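PDB 4LRU: glyoxalase 3 from Candida albicans, which catalyses the single-step, glutathione-independent conversion of methylglyoxal to D-lactate, and so helps to detoxify methylglyoxal made by the cell's own metabolism. Local coordinates for residues A10-N15 with H109-D114; T25-V30 with F104-H109; V138-A143 with T164-I169; G160-G165 with T198-E203; W206-V211 with P222-K227. All blocks are in the same frame, centred on the assembly; numbering follows the deposited sequence.

How the contacts relate
Contacts 2 and 3 are buried, contacts 1 and 4 partly so, and contact 5 lies at the surface. Contacts 1 and 2 share His109 and join the loops that leave strands 6-10 and 102-105; contacts 3 and 4 share Thr164 and Gly165. The chemistry follows the place. Contact 1 combines a carboxylate held by several donors with an aromatic stack, contact 2 is close backbone packing around glycines, and contact 3 packs Phe166 against the inferred active-site residues Cys139 and His140. Contact 4 is a parallel strand pair outside the central sheet, whereas contact 5 joins the sheet's edge to the last helix partly through water.

Contact 1 (A10-N15 with H109-D114); sequences ALTSYN and HGTLFD
Thr12, Ser13 and Tyr14, in the loop after strand 6-10, form an ST turn that docks on the short helix 111-114 through Asp114 and Phe113. The turn itself is closed by Tyr14 N, which donates to Thr12 OG1 at 3.1 Å. With OG1 anti to the backbone N (chi1 -177°), the same hydroxyl faces the helix and gives its own proton to Asp114 OD1, 2.7 Å away, approaching from above the carboxylate plane. The other carboxylate oxygen serves Ser13 twice: Ser13 N reaches Asp114 OD2 at 2.8 Å and Ser13 OG reaches it at 2.7 Å, both from one face of its plane. A water that also donates to Leu11 O adds a third donor to OD2. Aspartate suits the place because its two oxygens can take up these four donors, which should favour its charged form and fix the turn of the carboxylate.

Beside this polar group the Tyr14 and Phe113 rings form an offset stack, their centroids 3.7 Å apart and their planes only 6° from parallel. Phe113 CG sits above the centre of the tyrosine ring, Tyr14 CE2 above the centre of the phenylalanine ring, and Phe113 CB adds a CH-pi contact to the tyrosine. Gly110 suits its place because a side chain there would run into Thr12 CG2 and Tyr14 O. Two loops meeting beyond the carboxyl ends of adjacent parallel strands, 6-10 and 102-105, is the arrangement typical of a three-layer alpha/beta fold such as that of the DJ-1 superfamily.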
# COMPACT_ATOMS: atom_id res chain seq x y z
N ALA A 10 5.68 1.64 -2.10
CA ALA A 10 5.83 0.21 -2.38
C ALA A 10 4.71 -0.27 -3.31
O ALA A 10 3.55 0.12 -3.16
CB ALA A 10 5.80 -0.59 -1.08
N LEU A 11 5.09 -1.10 -4.28
CA LEU A 11 4.18 -1.81 -5.15
C LEU A 11 4.37 -3.30 -4.96
O LEU A 11 5.50 -3.75 -4.75
CB LEU A 11 4.50 -1.47 -6.61
CG LEU A 11 3.90 -0.17 -7.18
CD1 LEU A 11 4.39 1.05 -6.44
CD2 LEU A 11 4.20 -0.05 -8.66
N THR A 12 3.30 -4.07 -5.09
CA THR A 12 3.45 -5.52 -5.18
C THR A 12 4.19 -5.95 -6.45
O THR A 12 4.04 -5.36 -7.52
CB THR A 12 2.11 -6.28 -5.14
OG1 THR A 12 2.37 -7.69 -5.16
CG2 THR A 12 1.22 -5.92 -6.32
N SER A 13 4.97 -7.03 -6.30
CA SER A 13 5.70 -7.66 -7.39
C SER A 13 4.96 -8.89 -7.96
O SER A 13 5.38 -9.45 -8.97
CB SER A 13 7.08 -8.09 -6.91
OG SER A 13 7.00 -9.17 -5.97
N TYR A 14 3.85 -9.27 -7.34
CA TYR A 14 3.12 -10.47 -7.75
C TYR A 14 2.17 -10.07 -8.86
O TYR A 14 1.42 -9.12 -8.71
CB TYR A 14 2.35 -11.03 -6.57
CG TYR A 14 1.68 -12.34 -6.89
CD1 TYR A 14 2.39 -13.53 -6.87
CD2 TYR A 14 0.34 -12.39 -7.28
CE1 TYR A 14 1.78 -14.73 -7.17
CE2 TYR A 14 -0.28 -13.59 -7.59
CZ TYR A 14 0.45 -14.77 -7.51
OH TYR A 14 -0.12 -15.98 -7.85
N ASN A 15 2.22 -10.79 -9.99
CA ASN A 15 1.39 -10.45 -11.15
C ASN A 15 1.06 -11.74 -11.89
O ASN A 15 1.83 -12.20 -12.73
CB ASN A 15 2.18 -9.45 -12.02
CG ASN A 15 1.50 -9.10 -13.33
OD1 ASN A 15 2.17 -8.98 -14.36
ND2 ASN A 15 0.20 -8.87 -13.30
N HIS A 109 -4.57 -7.09 -4.92
CA HIS A 109 -4.52 -8.38 -4.24
C HIS A 109 -3.13 -9.04 -4.34
O HIS A 109 -2.80 -9.91 -3.55
CB HIS A 109 -5.58 -9.32 -4.79
CG HIS A 109 -6.96 -9.07 -4.26
ND1 HIS A 109 -7.80 -8.11 -4.78
CD2 HIS A 109 -7.65 -9.66 -3.25
CE1 HIS A 109 -8.95 -8.12 -4.12
NE2 HIS A 109 -8.88 -9.06 -3.19
N GLY A 110 -2.32 -8.62 -5.30
CA GLY A 110 -0.97 -9.17 -5.42
C GLY A 110 -0.20 -9.07 -4.11
O GLY A 110 0.61 -9.95 -3.77
N THR A 111 -0.44 -8.01 -3.34
CA THR A 111 0.29 -7.81 -2.09
C THR A 111 0.13 -8.97 -1.09
O THR A 111 0.99 -9.17 -0.24
CB THR A 111 -0.16 -6.53 -1.33
OG1 THR A 111 -1.56 -6.61 -1.05
CG2 THR A 111 0.13 -5.29 -2.13
N LEU A 112 -0.99 -9.70 -1.17
CA LEU A 112 -1.24 -10.83 -0.30
C LEU A 112 -0.16 -11.89 -0.47
O LEU A 112 0.10 -12.66 0.45
CB LEU A 112 -2.60 -11.45 -0.61
CG LEU A 112 -3.79 -10.54 -0.28
CD1 LEU A 112 -5.06 -11.08 -0.90
CD2 LEU A 112 -3.96 -10.36 1.22
N PHE A 113 0.44 -11.92 -1.66
CA PHE A 113 1.40 -12.96 -2.00
C PHE A 113 2.82 -12.60 -1.57
O PHE A 113 3.56 -13.46 -1.07
CB PHE A 113 1.36 -13.28 -3.50
CG PHE A 113 0.09 -13.95 -3.95
CD1 PHE A 113 -1.02 -13.19 -4.29
CD2 PHE A 113 -0.00 -15.32 -4.02
CE1 PHE A 113 -2.19 -13.79 -4.69
CE2 PHE A 113 -1.18 -15.94 -4.44
CZ PHE A 113 -2.27 -15.17 -4.79
N ASP A 114 3.22 -11.35 -1.78
CA ASP A 114 4.60 -10.96 -1.52
C ASP A 114 4.85 -10.10 -0.29
O ASP A 114 5.88 -10.27 0.36
CB ASP A 114 5.27 -10.39 -2.76
CG ASP A 114 4.68 -9.06 -3.21
OD1 ASP A 114 3.50 -8.77 -2.91
OD2 ASP A 114 5.42 -8.33 -3.89
O HOH W 1 6.83 -5.89 -3.69

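Contact 2 (T25-V30 with F104-H109); sequences TGVFVV and FGSAGH
Thr25 meets His109 where the chain before helix 29-42 runs past the loop that leaves strand 102-105. Its CB lies 4.2 Å from His109 CB, and the two side chains cross at about a right angle. From there OG1, anti to the backbone N (chi1 -165°), is carried to the histidine: Thr25 OG1 is 3.4 Å from His109 CB and 3.3 Å from His109 N. The threonine hydroxyl is hydrogen-bonded to Asp58 OD2, so this small side chain can pack on His109 and also meet a carboxylate. The histidine ring leads away, its NE2 hydrogen-bonded to Glu171, an inferred active-site residue like the neighbouring His140.

Further along, Phe28 N donates to Ala107 O at 2.9 Å, nearly straight at 169°, and the same oxygen is approached by Val27 CA at 3.4 Å. Gly108 CA makes a similar C-H...O contact with Gly26 O at 3.4 Å. Glycine fits at 108, where phi is positive and a side chain would run into Gly26 O and Phe28 N. Phe28 puts CB over Gly108 and then sends its ring off to Phe66 and Pro222. The two loops pack at the carboxyl end of the central parallel sheet, where alpha/beta folds such as that of DJ-1 place their active sites, between the start of helix 29-42 and the end of strand 102-105, with Ala107 resting on Glu31 of the helix.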
# COMPACT_ATOMS: atom_id res chain seq x y z
N THR A 25 -4.18 -10.36 -11.15
CA THR A 25 -3.93 -9.32 -10.17
C THR A 25 -2.52 -8.77 -10.29
O THR A 25 -1.72 -9.24 -11.12
CB THR A 25 -4.23 -9.78 -8.72
OG1 THR A 25 -4.31 -8.64 -7.86
CG2 THR A 25 -3.17 -10.72 -8.20
N GLY A 26 -2.23 -7.79 -9.44
CA GLY A 26 -1.02 -6.99 -9.50
C GLY A 26 -1.30 -5.69 -8.79
O GLY A 26 -2.05 -5.67 -7.83
N VAL A 27 -0.69 -4.62 -9.27
CA VAL A 27 -0.81 -3.29 -8.64
C VAL A 27 -2.12 -2.65 -9.09
O VAL A 27 -2.40 -2.57 -10.27
CB VAL A 27 0.37 -2.41 -9.07
CG1 VAL A 27 0.23 -0.99 -8.50
CG2 VAL A 27 1.69 -3.04 -8.64
N PHE A 28 -2.92 -2.20 -8.12
CA PHE A 28 -4.17 -1.51 -8.43
C PHE A 28 -3.85 -0.07 -8.75
O PHE A 28 -3.43 0.67 -7.87
CB PHE A 28 -5.13 -1.57 -7.24
CG PHE A 28 -6.56 -1.41 -7.64
CD1 PHE A 28 -7.09 -0.15 -7.87
CD2 PHE A 28 -7.38 -2.52 -7.84
CE1 PHE A 28 -8.40 -0.01 -8.29
CE2 PHE A 28 -8.69 -2.38 -8.26
CZ PHE A 28 -9.20 -1.12 -8.47
N VAL A 29 -4.00 0.32 -10.01
CA VAL A 29 -3.36 1.54 -10.54
C VAL A 29 -3.51 2.73 -9.60
O VAL A 29 -2.52 3.33 -9.21
CB VAL A 29 -3.89 1.91 -11.92
CG1 VAL A 29 -3.31 3.24 -12.38
CG2 VAL A 29 -3.52 0.82 -12.93
N VAL A 30 -4.74 3.12 -9.27
CA VAL A 30 -4.90 4.37 -8.53
C VAL A 30 -4.38 4.33 -7.10
O VAL A 30 -4.15 5.37 -6.51
CB VAL A 30 -6.34 4.91 -8.54
CG1 VAL A 30 -6.73 5.38 -9.93
CG2 VAL A 30 -7.32 3.88 -8.00
N PHE A 104 4.75 4.06 2.14
CA PHE A 104 3.34 3.91 1.74
C PHE A 104 3.15 2.65 0.89
O PHE A 104 3.71 2.54 -0.20
CB PHE A 104 2.88 5.14 0.96
CG PHE A 104 1.41 5.16 0.68
CD1 PHE A 104 0.84 4.31 -0.25
CD2 PHE A 104 0.56 6.04 1.39
CE1 PHE A 104 -0.52 4.32 -0.49
CE2 PHE A 104 -0.80 6.04 1.14
CZ PHE A 104 -1.34 5.19 0.19
N GLY A 105 2.39 1.69 1.42
CA GLY A 105 2.09 0.47 0.69
C GLY A 105 0.87 0.58 -0.20
O GLY A 105 -0.26 0.55 0.28
N SER A 106 1.09 0.77 -1.50
CA SER A 106 0.01 0.60 -2.46
C SER A 106 -0.34 -0.87 -2.50
O SER A 106 0.42 -1.70 -2.01
CB SER A 106 0.39 1.08 -3.86
OG SER A 106 1.30 0.21 -4.54
N ALA A 107 -1.46 -1.21 -3.10
CA ALA A 107 -1.83 -2.61 -3.10
C ALA A 107 -2.49 -3.06 -4.39
O ALA A 107 -1.93 -2.86 -5.48
CB ALA A 107 -2.65 -2.95 -1.87
N GLY A 108 -3.65 -3.70 -4.28
CA GLY A 108 -4.03 -4.75 -5.21
C GLY A 108 -3.80 -6.08 -4.53
O GLY A 108 -2.94 -6.18 -3.66
N HIS A 109 -4.57 -7.09 -4.92
CA HIS A 109 -4.52 -8.38 -4.24
C HIS A 109 -3.13 -9.04 -4.34
O HIS A 109 -2.80 -9.91 -3.55
CB HIS A 109 -5.58 -9.32 -4.79
CG HIS A 109 -6.96 -9.07 -4.26
ND1 HIS A 109 -7.80 -8.11 -4.78
CD2 HIS A 109 -7.65 -9.66 -3.25
CE1 HIS A 109 -8.95 -8.12 -4.12
NE2 HIS A 109 -8.88 -9.06 -3.19

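Contact 3 (V138-A143 with T164-I169); sequences VCHGPA and TGFTDI
The imidazole of His140 has Phe166 CB over one face, 3.5 Å above the ring plane and displaced toward the rim, close to NE2 and CE1. The phenylalanine ring comes alongside obliquely, its plane turned 37° from the imidazole, with Phe166 CD2 3.5 Å from His140 CE1. His109 is a further ring neighbour of His140, while Cys139 SG approaches the Phe166 ring obliquely, 3.5 Å from its CD1. Cys139 and His140 belong to the nucleophile elbow of the DJ-1 superfamily, a sharp turn after strand 134-138 that presents the cysteine. Cys139, His140 and Glu171 are the inferred active-site residues, and His140 NE2 is hydrogen-bonded to Glu171 OE2.

The elbow is a type II' turn from Val138 to Gly141, with Cys139 in its first corner at a positive phi of 71°, a backbone shape unusual for a residue with a side chain. Gly141 suits the far end because a CB there would run into Val138 O. Phenylalanine suits its position because it offers a methylene for a CH-pi contact with the imidazole and a ring that meets both imidazole and sulfur, an apolar wall beside polar residues. Phe166 CG, anti to the backbone N (chi1 -157°), comes 3.5 Å from His140 CE1. Gly165, lacking a side chain, lets its CA pass 3.5 Å from Cys139 O, and Pro142 closes the other end with CG against Thr164 O. One backbone bond ties the elbow to this wall: Phe166 N donates to Cys139 O at 3.0 Å, from above the carbonyl plane.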
# COMPACT_ATOMS: atom_id res chain seq x y z
N VAL A 138 -2.69 1.13 2.02
CA VAL A 138 -4.10 1.12 1.65
C VAL A 138 -4.53 -0.26 1.15
O VAL A 138 -3.74 -0.99 0.57
CB VAL A 138 -4.41 2.21 0.62
CG1 VAL A 138 -3.71 1.95 -0.71
CG2 VAL A 138 -5.92 2.35 0.41
N CYS A 139 -5.79 -0.61 1.42
CA CYS A 139 -6.44 -1.77 0.79
C CYS A 139 -5.86 -3.09 1.32
O CYS A 139 -6.00 -3.36 2.50
CB CYS A 139 -6.35 -1.66 -0.73
SG CYS A 139 -7.43 -2.81 -1.61
N HIS A 140 -5.18 -3.89 0.50
CA HIS A 140 -4.44 -5.05 1.06
C HIS A 140 -3.02 -4.72 1.47
O HIS A 140 -2.29 -5.59 1.97
CB HIS A 140 -4.45 -6.23 0.09
CG HIS A 140 -5.81 -6.78 -0.17
ND1 HIS A 140 -6.60 -6.33 -1.20
CD2 HIS A 140 -6.57 -7.65 0.53
CE1 HIS A 140 -7.77 -6.94 -1.15
NE2 HIS A 140 -7.78 -7.73 -0.10
N GLY A 141 -2.63 -3.47 1.27
CA GLY A 141 -1.31 -2.99 1.65
C GLY A 141 -0.87 -3.34 3.05
O GLY A 141 0.33 -3.55 3.29
N PRO A 142 -1.79 -3.33 4.03
CA PRO A 142 -1.40 -3.68 5.39
C PRO A 142 -0.89 -5.11 5.58
O PRO A 142 -0.40 -5.45 6.66
CB PRO A 142 -2.68 -3.42 6.20
CG PRO A 142 -3.34 -2.32 5.44
CD PRO A 142 -3.13 -2.69 4.00
N ALA A 143 -0.96 -5.92 4.53
CA ALA A 143 -0.24 -7.20 4.53
C ALA A 143 1.25 -7.00 4.78
O ALA A 143 1.91 -7.92 5.23
CB ALA A 143 -0.48 -7.94 3.22
N THR A 164 -7.07 -0.29 9.59
CA THR A 164 -8.11 -0.78 8.71
C THR A 164 -7.48 -1.27 7.41
O THR A 164 -6.25 -1.33 7.28
CB THR A 164 -9.18 0.30 8.45
OG1 THR A 164 -10.33 -0.31 7.86
CG2 THR A 164 -8.65 1.39 7.55
N GLY A 165 -8.32 -1.68 6.48
CA GLY A 165 -7.88 -2.26 5.21
C GLY A 165 -9.06 -2.95 4.56
O GLY A 165 -10.18 -2.90 5.08
N PHE A 166 -8.81 -3.64 3.47
CA PHE A 166 -9.88 -4.17 2.63
C PHE A 166 -10.77 -5.12 3.43
O PHE A 166 -10.29 -5.95 4.19
CB PHE A 166 -9.32 -4.84 1.38
CG PHE A 166 -10.30 -4.92 0.24
CD1 PHE A 166 -10.62 -3.79 -0.49
CD2 PHE A 166 -10.98 -6.09 -0.03
CE1 PHE A 166 -11.53 -3.85 -1.52
CE2 PHE A 166 -11.89 -6.16 -1.07
CZ PHE A 166 -12.17 -5.03 -1.81
N THR A 167 -12.07 -4.98 3.26
CA THR A 167 -13.03 -5.68 4.11
C THR A 167 -13.21 -7.14 3.69
O THR A 167 -13.09 -7.48 2.51
CB THR A 167 -14.43 -5.01 4.12
OG1 THR A 167 -15.04 -5.12 2.83
CG2 THR A 167 -14.33 -3.54 4.54
N ASP A 168 -13.55 -7.99 4.65
CA ASP A 168 -13.93 -9.37 4.34
C ASP A 168 -15.08 -9.43 3.33
O ASP A 168 -15.05 -10.25 2.41
CB ASP A 168 -14.33 -10.11 5.60
CG ASP A 168 -13.15 -10.36 6.55
OD1 ASP A 168 -12.00 -10.06 6.20
OD2 ASP A 168 -13.42 -10.87 7.65
N ILE A 169 -16.12 -8.61 3.50
CA ILE A 169 -17.24 -8.71 2.60
C ILE A 169 -16.81 -8.32 1.18
O ILE A 169 -17.31 -8.88 0.20
CB ILE A 169 -18.47 -7.89 3.09
CG1 ILE A 169 -19.74 -8.37 2.38
CG2 ILE A 169 -18.23 -6.40 2.95
CD1 ILE A 169 -21.02 -7.68 2.82

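Contact 4 (G160-G165 with T198-E203); sequences GKKITG and TYIEPE
Tyr199 and Thr164 reach across the strand pair from similar starting torsions: CG of Tyr199 is anti to the backbone N (chi1 177°), and so is OG1 of Thr164 (chi1 -166°), each beside its carbonyl carbon. The tyrosine ring then extends past Ile163 O and Thr164 CA until Tyr199 OH donates to Gly165 O at 2.7 Å, from above that carbonyl's plane; the oxygen lies at the ring's edge. Thr164 OG1 donates to Ile200 O at 2.7 Å, almost along the C=O axis. These two hydroxyls carry the pairing on where backbone bonding stops.

Before them the strands join as in parallel sheet. Thr198 uses its N to reach Lys161 O at 2.8 Å and its O to accept from Ile163 N at 3.0 Å, after which Ile200 N donates to Ile163 O at 2.8 Å. Lys162 and Thr198 occupy one face, where exposed, partly polar residues are at home, and the lysine's CB lies 4.0 Å from Ile200 CG1. On the other, Ile163 and Tyr199 pack against Ile188 of helix 188-195, which suits apolar and aromatic residues. Two parallel strands, 162-163 and 198-199, linked through helices, form a beta-alpha-beta crossover.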
# COMPACT_ATOMS: atom_id res chain seq x y z
N GLY A 160 -1.25 -3.91 19.33
CA GLY A 160 -1.89 -2.91 20.18
C GLY A 160 -2.29 -1.63 19.44
O GLY A 160 -2.73 -0.66 20.08
N LYS A 161 -2.16 -1.65 18.11
CA LYS A 161 -2.49 -0.51 17.25
C LYS A 161 -3.80 -0.79 16.52
O LYS A 161 -4.22 -1.94 16.35
CB LYS A 161 -1.40 -0.27 16.21
CG LYS A 161 -0.02 -0.03 16.79
CD LYS A 161 0.06 1.24 17.62
CE LYS A 161 1.53 1.65 17.79
NZ LYS A 161 1.77 2.39 19.05
N LYS A 162 -4.44 0.28 16.08
CA LYS A 162 -5.65 0.20 15.26
C LYS A 162 -5.29 0.38 13.80
O LYS A 162 -4.56 1.30 13.45
CB LYS A 162 -6.65 1.28 15.69
CG LYS A 162 -7.18 1.09 17.09
CD LYS A 162 -8.20 2.18 17.44
CE LYS A 162 -8.30 2.43 18.94
NZ LYS A 162 -8.13 1.19 19.75
N ILE A 163 -5.80 -0.52 12.96
CA ILE A 163 -5.66 -0.41 11.53
C ILE A 163 -6.98 -0.72 10.84
O ILE A 163 -7.89 -1.29 11.43
CB ILE A 163 -4.60 -1.37 10.97
CG1 ILE A 163 -5.01 -2.83 11.15
CG2 ILE A 163 -3.23 -1.06 11.56
CD1 ILE A 163 -4.24 -3.76 10.25
N THR A 164 -7.07 -0.29 9.59
CA THR A 164 -8.11 -0.78 8.71
C THR A 164 -7.48 -1.27 7.41
O THR A 164 -6.25 -1.33 7.28
CB THR A 164 -9.18 0.30 8.45
OG1 THR A 164 -10.33 -0.31 7.86
CG2 THR A 164 -8.65 1.39 7.55
N GLY A 165 -8.32 -1.68 6.48
CA GLY A 165 -7.88 -2.26 5.21
C GLY A 165 -9.06 -2.95 4.56
O GLY A 165 -10.18 -2.90 5.08
N THR A 198 -5.91 -4.20 16.37
CA THR A 198 -7.36 -4.08 16.32
C THR A 198 -7.74 -3.62 14.92
O THR A 198 -7.31 -2.55 14.48
CB THR A 198 -7.86 -3.07 17.38
OG1 THR A 198 -7.58 -3.57 18.69
CG2 THR A 198 -9.35 -2.86 17.24
N TYR A 199 -8.54 -4.43 14.23
CA TYR A 199 -9.05 -4.04 12.93
C TYR A 199 -10.33 -3.19 13.12
O TYR A 199 -11.27 -3.60 13.81
CB TYR A 199 -9.35 -5.27 12.09
CG TYR A 199 -9.96 -4.97 10.75
CD1 TYR A 199 -9.17 -4.60 9.67
CD2 TYR A 199 -11.33 -5.03 10.55
CE1 TYR A 199 -9.72 -4.32 8.43
CE2 TYR A 199 -11.89 -4.76 9.32
CZ TYR A 199 -11.08 -4.41 8.26
OH TYR A 199 -11.64 -4.12 7.04
N ILE A 200 -10.33 -2.03 12.49
CA ILE A 200 -11.50 -1.15 12.48
C ILE A 200 -12.21 -1.26 11.14
O ILE A 200 -11.64 -0.93 10.10
CB ILE A 200 -11.09 0.32 12.71
CG1 ILE A 200 -10.21 0.47 13.96
CG2 ILE A 200 -12.34 1.19 12.82
CD1 ILE A 200 -10.89 0.07 15.24
N GLU A 201 -13.45 -1.76 11.16
CA GLU A 201 -14.18 -2.01 9.92
C GLU A 201 -14.97 -0.76 9.52
O GLU A 201 -15.69 -0.19 10.33
CB GLU A 201 -15.13 -3.20 10.11
CG GLU A 201 -16.08 -3.45 8.95
CD GLU A 201 -15.79 -4.73 8.19
OE1 GLU A 201 -15.19 -5.65 8.78
OE2 GLU A 201 -16.17 -4.82 7.01
N PRO A 202 -14.83 -0.32 8.26
CA PRO A 202 -15.67 0.77 7.77
C PRO A 202 -17.14 0.35 7.77
O PRO A 202 -17.46 -0.84 7.81
CB PRO A 202 -15.18 0.99 6.35
CG PRO A 202 -14.72 -0.37 5.93
CD PRO A 202 -14.05 -0.92 7.16
N GLU A 203 -18.04 1.32 7.72
CA GLU A 203 -19.47 0.99 7.70
C GLU A 203 -19.80 0.14 6.48
O GLU A 203 -20.55 -0.84 6.57
CB GLU A 203 -20.30 2.26 7.68
CG GLU A 203 -20.11 3.09 8.93
CD GLU A 203 -21.36 3.83 9.28
OE1 GLU A 203 -21.90 3.61 10.38
OE2 GLU A 203 -21.82 4.62 8.43

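Contact 5 (W206-V211 with P222-K227); sequences WDNFTV and PQSAVK
Lys227 and Asn208 cross obliquely, the amide oxygen of the asparagine lying against the aliphatic part of the lysine: Asn208 OD1 is 3.3 Å from Lys227 CB and 3.5 Å from its CD. Asn208 CG, anti to the backbone N (chi1 -179°), carries the amide toward helix 225-236 and this lysine. The lysine runs extended as far as CE and bends at its last torsion (chi4 -68°), which places NZ 3.1 Å from Thr210 OG1. Both of these atoms have Asp231 OD2 as a partner, NZ through a salt bridge, so a long flexible chain suits the spot. Thr210 CG2 meanwhile packs on Lys227 CG at 3.9 Å.

This is the edge of the central sheet in an alpha/beta sandwich: strand 210-213 is outermost, and helix 225-236 follows its antiparallel neighbour, 216-219. Trp206 and Gln223 also meet at a slant, with Gln223 CG 3.6 Å from Trp206 O. Next to Gln223, Ser224, small enough to sit buried under the loop, accepts from Phe209 N with its OG at 2.9 Å, a nearly straight bond, and is also hydrogen-bonded to Asn221. One water donates to Asn208 OD1 and accepts from Lys227 N; another accepts from Thr210 N and, at 3.1 Å, from Lys227 NZ.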
# COMPACT_ATOMS: atom_id res chain seq x y z
N TRP A 206 -16.92 0.06 0.46
CA TRP A 206 -16.45 1.00 -0.55
C TRP A 206 -16.31 2.42 -0.00
O TRP A 206 -16.11 3.38 -0.76
CB TRP A 206 -17.37 0.99 -1.77
CG TRP A 206 -17.69 -0.40 -2.23
CD1 TRP A 206 -18.92 -0.95 -2.31
CD2 TRP A 206 -16.76 -1.43 -2.61
NE1 TRP A 206 -18.83 -2.25 -2.73
CE2 TRP A 206 -17.52 -2.57 -2.94
CE3 TRP A 206 -15.36 -1.49 -2.72
CZ2 TRP A 206 -16.94 -3.77 -3.35
CZ3 TRP A 206 -14.79 -2.69 -3.14
CH2 TRP A 206 -15.58 -3.81 -3.44
N ASP A 207 -16.41 2.55 1.31
CA ASP A 207 -16.34 3.85 1.98
C ASP A 207 -14.94 4.43 1.83
O ASP A 207 -13.94 3.70 1.83
CB ASP A 207 -16.65 3.71 3.48
CG ASP A 207 -18.13 3.47 3.77
OD1 ASP A 207 -18.95 3.39 2.83
OD2 ASP A 207 -18.46 3.35 4.97
N ASN A 208 -14.88 5.76 1.75
CA ASN A 208 -13.63 6.51 1.86
C ASN A 208 -13.29 6.64 3.35
O ASN A 208 -13.91 7.43 4.07
CB ASN A 208 -13.84 7.88 1.24
CG ASN A 208 -12.61 8.75 1.28
OD1 ASN A 208 -11.48 8.27 1.49
ND2 ASN A 208 -12.82 10.04 1.10
N PHE A 209 -12.40 5.77 3.83
CA PHE A 209 -12.19 5.62 5.27
C PHE A 209 -10.74 5.29 5.56
O PHE A 209 -10.15 4.44 4.90
CB PHE A 209 -13.09 4.51 5.83
CG PHE A 209 -12.98 4.33 7.32
CD1 PHE A 209 -13.43 5.31 8.19
CD2 PHE A 209 -12.42 3.17 7.84
CE1 PHE A 209 -13.31 5.14 9.56
CE2 PHE A 209 -12.32 2.99 9.21
CZ PHE A 209 -12.74 3.97 10.07
N THR A 210 -10.20 6.00 6.55
CA THR A 210 -8.87 5.75 7.06
C THR A 210 -8.85 5.69 8.58
O THR A 210 -9.77 6.17 9.26
CB THR A 210 -7.89 6.86 6.65
OG1 THR A 210 -8.27 8.09 7.28
CG2 THR A 210 -7.83 7.01 5.15
N VAL A 211 -7.78 5.09 9.09
CA VAL A 211 -7.52 5.03 10.52
C VAL A 211 -6.11 5.52 10.76
O VAL A 211 -5.17 5.07 10.08
CB VAL A 211 -7.67 3.60 11.06
CG1 VAL A 211 -7.18 3.51 12.49
CG2 VAL A 211 -9.13 3.15 10.96
N PRO A 222 -9.51 1.29 -2.90
CA PRO A 222 -9.07 2.29 -3.88
C PRO A 222 -9.70 3.66 -3.64
O PRO A 222 -9.05 4.69 -3.83
CB PRO A 222 -9.54 1.69 -5.21
CG PRO A 222 -9.56 0.21 -4.98
CD PRO A 222 -10.04 0.08 -3.55
N GLN A 223 -10.95 3.65 -3.17
CA GLN A 223 -11.68 4.88 -2.88
C GLN A 223 -11.03 5.70 -1.78
O GLN A 223 -11.27 6.89 -1.68
CB GLN A 223 -13.12 4.54 -2.48
CG GLN A 223 -13.93 3.92 -3.62
CD GLN A 223 -13.80 2.41 -3.72
OE1 GLN A 223 -12.93 1.79 -3.11
NE2 GLN A 223 -14.69 1.80 -4.49
N SER A 224 -10.20 5.06 -0.95
CA SER A 224 -9.58 5.71 0.22
C SER A 224 -8.15 6.16 0.00
O SER A 224 -7.52 6.67 0.93
CB SER A 224 -9.60 4.78 1.43
OG SER A 224 -10.93 4.34 1.71
N ALA A 225 -7.60 5.94 -1.19
CA ALA A 225 -6.18 6.14 -1.40
C ALA A 225 -5.76 7.60 -1.24
O ALA A 225 -4.73 7.88 -0.61
CB ALA A 225 -5.75 5.59 -2.75
N VAL A 226 -6.52 8.53 -1.81
CA VAL A 226 -6.22 9.94 -1.64
C VAL A 226 -6.21 10.29 -0.15
O VAL A 226 -5.25 10.88 0.35
CB VAL A 226 -7.21 10.85 -2.40
CG1 VAL A 226 -7.01 12.30 -1.97
CG2 VAL A 226 -7.02 10.74 -3.90
N LYS A 227 -7.26 9.90 0.56
CA LYS A 227 -7.39 10.29 1.96
C LYS A 227 -6.26 9.67 2.78
O LYS A 227 -5.77 10.28 3.71
CB LYS A 227 -8.75 9.87 2.51
CG LYS A 227 -9.09 10.51 3.86
CD LYS A 227 -10.47 10.07 4.35
CE LYS A 227 -10.91 10.88 5.58
NZ LYS A 227 -10.07 10.58 6.78
O HOH W 2 -9.79 9.13 -0.63
O HOH W 3 -11.59 8.17 7.98